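Local coordinates for protein esterase (Pseudomonas putida, PDB 1ZOI) that hydrolyses ester bonds stereoselectively, as an esterase of the alpha/beta hydrolase fold used for the synthesis of D-beta-acetylthioisobutyric acid, at residues G49-A54 and L86-A91; Y75-A80 and M107-E112. One frame throughout, in Å; residues are numbered along the deposited sequence.

Interaction 1. Residues G49-A54 and L86-A91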
# COMPACT_ATOMS: atom_id res chain seq x y z
N GLY A 49 -14.04 5.69 -25.42
CA GLY A 49 -13.06 5.49 -26.47
C GLY A 49 -11.75 6.25 -26.42
O GLY A 49 -11.11 6.43 -27.46
N TYR A 50 -11.32 6.68 -25.24
CA TYR A 50 -10.06 7.40 -25.11
C TYR A 50 -8.98 6.50 -24.52
O TYR A 50 -9.28 5.46 -23.93
CB TYR A 50 -10.21 8.61 -24.18
CG TYR A 50 -10.99 9.77 -24.78
CD1 TYR A 50 -10.35 10.74 -25.54
CD2 TYR A 50 -12.36 9.86 -24.60
CE1 TYR A 50 -11.07 11.78 -26.12
CE2 TYR A 50 -13.09 10.90 -25.18
CZ TYR A 50 -12.44 11.85 -25.94
OH TYR A 50 -13.17 12.85 -26.54
N ARG A 51 -7.74 6.91 -24.70
CA ARG A 51 -6.60 6.22 -24.11
C ARG A 51 -6.30 7.18 -22.96
O ARG A 51 -6.21 8.39 -23.18
CB ARG A 51 -5.41 6.17 -25.07
CG ARG A 51 -4.12 5.67 -24.43
CD ARG A 51 -2.98 5.64 -25.45
NE ARG A 51 -1.69 5.35 -24.83
CZ ARG A 51 -0.54 5.33 -25.50
NH1 ARG A 51 -0.52 5.58 -26.80
NH2 ARG A 51 0.60 5.06 -24.87
N VAL A 52 -6.18 6.66 -21.75
CA VAL A 52 -5.93 7.53 -20.61
C VAL A 52 -4.60 7.25 -19.93
O VAL A 52 -4.21 6.10 -19.76
CB VAL A 52 -7.08 7.43 -19.58
CG1 VAL A 52 -8.39 7.87 -20.24
CG2 VAL A 52 -7.21 6.00 -19.06
N VAL A 53 -3.91 8.32 -19.57
CA VAL A 53 -2.61 8.23 -18.92
C VAL A 53 -2.62 9.05 -17.62
O VAL A 53 -3.15 10.16 -17.58
CB VAL A 53 -1.50 8.76 -19.86
CG1 VAL A 53 -0.17 8.82 -19.14
CG2 VAL A 53 -1.40 7.85 -21.08
N ALA A 54 -2.04 8.49 -16.57
CA ALA A 54 -1.97 9.19 -15.29
C ALA A 54 -0.71 8.72 -14.58
O ALA A 54 -0.51 7.52 -14.39
CB ALA A 54 -3.20 8.88 -14.43
N LEU A 86 6.09 7.55 -23.79
CA LEU A 86 4.90 6.97 -24.40
C LEU A 86 4.54 7.49 -25.79
O LEU A 86 3.66 6.94 -26.45
CB LEU A 86 3.70 7.16 -23.48
CG LEU A 86 3.79 6.48 -22.12
CD1 LEU A 86 2.57 6.86 -21.29
CD2 LEU A 86 3.89 4.97 -22.30
N GLY A 87 5.21 8.55 -26.23
CA GLY A 87 4.92 9.11 -27.54
C GLY A 87 3.51 9.69 -27.60
O GLY A 87 2.84 9.60 -28.63
N ILE A 88 3.07 10.30 -26.50
CA ILE A 88 1.73 10.87 -26.45
C ILE A 88 1.70 12.39 -26.59
O ILE A 88 0.95 13.08 -25.90
CB ILE A 88 1.01 10.48 -25.15
CG1 ILE A 88 1.83 10.94 -23.94
CG2 ILE A 88 0.78 8.99 -25.11
CD1 ILE A 88 1.12 10.73 -22.62
N GLN A 89 2.51 12.92 -27.50
CA GLN A 89 2.53 14.35 -27.73
C GLN A 89 1.18 14.75 -28.34
O GLN A 89 0.54 13.96 -29.02
CB GLN A 89 3.65 14.71 -28.71
CG GLN A 89 5.06 14.52 -28.17
CD GLN A 89 5.55 13.08 -28.23
OE1 GLN A 89 4.87 12.19 -28.74
NE2 GLN A 89 6.75 12.85 -27.71
N GLY A 90 0.75 15.98 -28.07
CA GLY A 90 -0.50 16.45 -28.62
C GLY A 90 -1.76 15.97 -27.92
O GLY A 90 -2.86 16.10 -28.44
N ALA A 91 -1.59 15.41 -26.73
CA ALA A 91 -2.73 14.91 -25.97
C ALA A 91 -3.44 16.03 -25.22
O ALA A 91 -2.95 17.17 -25.16
CB ALA A 91 -2.27 13.85 -24.97
O HOH W 1 1.65 6.56 -28.40
O HOH W 2 2.96 4.02 -26.27
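Val-53 and Ile-88 meet methyl to methyl, CG2 of Val-53 lying 4.1 Å from CD1 of Ile-88. The other branch of Val-53 is used as well: CG1 comes within 4.0 Å of CD1 of Leu-86, so the valine fork faces two terminal methyls at once, tip to tip with both. Two residues earlier on the strand, Arg-51 has CG anti to the backbone N (chi1 171°) and a chain extended from CG to NE, which together carry the guanidinium out to Leu-86 and Ile-88. Ile-88 lies across the end of that chain. Its CG2 methyl sits over the middle of one guanidinium face, 3.9 Å from CZ of Arg-51, while its CG1 branch, with chi1 at 57°, carries CD1 to Val-53.

No direct hydrogen bond joins the two segments; two waters do the polar work. One accepts from NH1 of Arg-51 at 2.9 Å and donates to the backbone O of Leu-86 at 2.8 Å. The second accepts from NH2 of Arg-51 and donates to the same carbonyl at 3.0 Å, so the two waters bridge two guanidinium nitrogens to one oxygen, which accepts from both. The guanidinium is fixed further by a salt bridge from NE to Asp-16 on strand 11-17. In the partner segment, Gly-87, with positive phi, is the C-prime residue of the Schellman motif that ends helix 72-86, and a type II turn from Ile-88 to Ala-91 follows.

Strand 51-55 lies between strands 11-17 and 24-28 in the sheet, paired with both. The loop that leads from helix 72-86 into strand 92-96 packs over this part of the sheet, Leu-86 touching Tyr-14 and Asp-16, and Ile-88 touching His-26.

Interaction 2. Residues Y75-A80 and M107-E112. Unlike the reference sequence in segment 107-112: Glu-112 (reference Ala).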
# COMPACT_ATOMS: atom_id res chain seq x y z
N TYR A 75 8.49 19.07 -11.67
CA TYR A 75 7.26 18.34 -11.89
C TYR A 75 6.96 18.36 -13.39
O TYR A 75 6.57 17.35 -13.97
CB TYR A 75 6.07 18.98 -11.16
CG TYR A 75 6.13 19.04 -9.65
CD1 TYR A 75 6.92 18.16 -8.90
CD2 TYR A 75 5.34 19.96 -8.96
CE1 TYR A 75 6.91 18.20 -7.50
CE2 TYR A 75 5.32 20.01 -7.57
CZ TYR A 75 6.10 19.13 -6.85
OH TYR A 75 6.02 19.18 -5.47
N ALA A 76 7.18 19.51 -14.02
CA ALA A 76 6.93 19.68 -15.45
C ALA A 76 7.90 18.87 -16.30
O ALA A 76 7.51 18.28 -17.31
CB ALA A 76 7.01 21.15 -15.82
N ASP A 77 9.17 18.83 -15.91
CA ASP A 77 10.13 18.05 -16.68
C ASP A 77 9.81 16.57 -16.54
O ASP A 77 10.05 15.78 -17.46
CB ASP A 77 11.56 18.35 -16.23
CG ASP A 77 12.00 19.77 -16.58
OD1 ASP A 77 11.35 20.40 -17.45
OD2 ASP A 77 12.99 20.25 -15.99
N ASP A 78 9.27 16.16 -15.40
CA ASP A 78 8.91 14.77 -15.21
C ASP A 78 7.76 14.43 -16.17
O ASP A 78 7.71 13.33 -16.72
CB ASP A 78 8.50 14.49 -13.76
CG ASP A 78 9.67 14.61 -12.79
OD1 ASP A 78 10.84 14.57 -13.24
OD2 ASP A 78 9.42 14.74 -11.58
N VAL A 79 6.85 15.38 -16.36
CA VAL A 79 5.74 15.16 -17.28
C VAL A 79 6.33 14.93 -18.67
O VAL A 79 5.93 14.02 -19.40
CB VAL A 79 4.80 16.39 -17.33
CG1 VAL A 79 3.74 16.18 -18.42
CG2 VAL A 79 4.11 16.59 -15.98
N ALA A 80 7.31 15.75 -19.02
CA ALA A 80 7.97 15.64 -20.32
C ALA A 80 8.55 14.25 -20.52
O ALA A 80 8.47 13.69 -21.61
CB ALA A 80 9.06 16.70 -20.45
N MET A 107 3.01 23.03 -20.12
CA MET A 107 2.67 23.66 -21.39
C MET A 107 3.51 24.89 -21.66
O MET A 107 3.63 25.34 -22.81
CB MET A 107 1.19 24.04 -21.41
CG MET A 107 0.26 22.84 -21.25
SD MET A 107 -1.47 23.28 -21.20
CE MET A 107 -1.56 24.19 -19.69
N ALA A 108 4.09 25.44 -20.60
CA ALA A 108 4.92 26.63 -20.72
C ALA A 108 6.39 26.32 -21.00
O ALA A 108 6.98 26.90 -21.91
CB ALA A 108 4.79 27.47 -19.45
N ARG A 109 7.01 25.42 -20.25
CA ARG A 109 8.42 25.14 -20.53
C ARG A 109 8.67 24.03 -21.55
O ARG A 109 9.81 23.77 -21.92
CB ARG A 109 9.23 24.90 -19.25
CG ARG A 109 8.74 23.84 -18.29
CD ARG A 109 9.51 23.95 -16.96
NE ARG A 109 10.83 23.31 -16.98
CZ ARG A 109 11.96 23.88 -16.56
NH1 ARG A 109 11.95 25.12 -16.08
NH2 ARG A 109 13.10 23.20 -16.58
N HIS A 110 7.60 23.39 -22.02
CA HIS A 110 7.73 22.34 -23.02
C HIS A 110 6.82 22.59 -24.22
O HIS A 110 5.95 21.78 -24.54
CB HIS A 110 7.44 20.97 -22.40
CG HIS A 110 8.50 20.51 -21.46
ND1 HIS A 110 9.73 20.06 -21.89
CD2 HIS A 110 8.55 20.48 -20.11
CE1 HIS A 110 10.49 19.78 -20.85
NE2 HIS A 110 9.80 20.03 -19.75
N PRO A 111 7.01 23.73 -24.89
CA PRO A 111 6.21 24.12 -26.06
C PRO A 111 6.33 23.17 -27.25
O PRO A 111 5.45 23.15 -28.11
CB PRO A 111 6.71 25.52 -26.37
CG PRO A 111 8.15 25.44 -25.99
CD PRO A 111 8.09 24.71 -24.66
N GLU A 112 7.41 22.40 -27.31
CA GLU A 112 7.62 21.47 -28.42
C GLU A 112 6.45 20.49 -28.51
O GLU A 112 6.16 19.96 -29.59
CB GLU A 112 8.93 20.70 -28.25
CG GLU A 112 9.02 19.81 -27.02
CD GLU A 112 9.32 20.58 -25.75
OE1 GLU A 112 9.35 19.95 -24.67
OE2 GLU A 112 9.53 21.81 -25.82
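Asp-77 takes hold of Arg-109 and His-110 together, linking helix 72-86 to the end of helix 98-109. Arg-109 grips the carboxylate side-on: NE donates to OD1 of Asp-77 at 3.0 Å in a fairly straight bond (160°), and NH2 donates to OD2 of Asp-77, also at 3.0 Å, through the syn lone pair but more bent. The two planes are far from coplanar, and NH2 meets its oxygen well out of the guanidinium plane. Two torsions of the arginine set up this side-on approach. CG lies between the backbone N and the carbonyl carbon (chi1 54°), and the bend at chi3 (-81°) then turns NE and NH2 onto the carboxylate while CD rests 3.9 Å from CB of Ala-76.

OD1 of Asp-77 accepts a second bond, from NE2 of His-110 at 2.8 Å, on its anti side. The carboxylate stands nearly perpendicular to the imidazole, and the oxygen lies modestly tilted from the ring plane. At the other nitrogen, ND1 of His-110 donates to OE1 of Glu-112 at 2.8 Å, close to the ring plane; position 112 is alanine in the reference sequence. With Glu-112 present, both nitrogens donate to acids, which holds the imidazole against rotation and probably favours its protonated form. One face is covered by Ala-80, whose CB lies 3.5 Å from the ring centroid in a CH-pi contact.

Arg-109 has a further acid partner in Asp-73, earlier on helix 72-86. His-110, the first residue to leave helix 98-109, also meets the ring of Tyr-106 one turn back. Elsewhere between the two helices, Val-79 touches Glu-102 and Tyr-106, and Ala-76 touches Arg-105, so the polar cluster borders the packing of helices 72-86 and 98-109 at the protein surface.

Overall arrangement
Helix 72-86 ties the two contacts together: interaction 2 uses its middle, and the second segment of interaction 1 begins at its last residue, Leu-86. Their centres lie 15 Å apart and their nearest atoms about 6 Å, with no touch. Interaction 1 is largely buried and packs the loop before strand 92-96 on strand 51-55, whereas interaction 2 joins two successive helices at the surface through a salt bridge, a His-carboxylate bond and alanine packing. Strand 92-96 leads into helix 98-109 through the turn where alpha/beta hydrolases carry the nucleophile elbow, here probably the serine of a Gly-His-Ser-Thr-Gly motif; neither contact includes that turn.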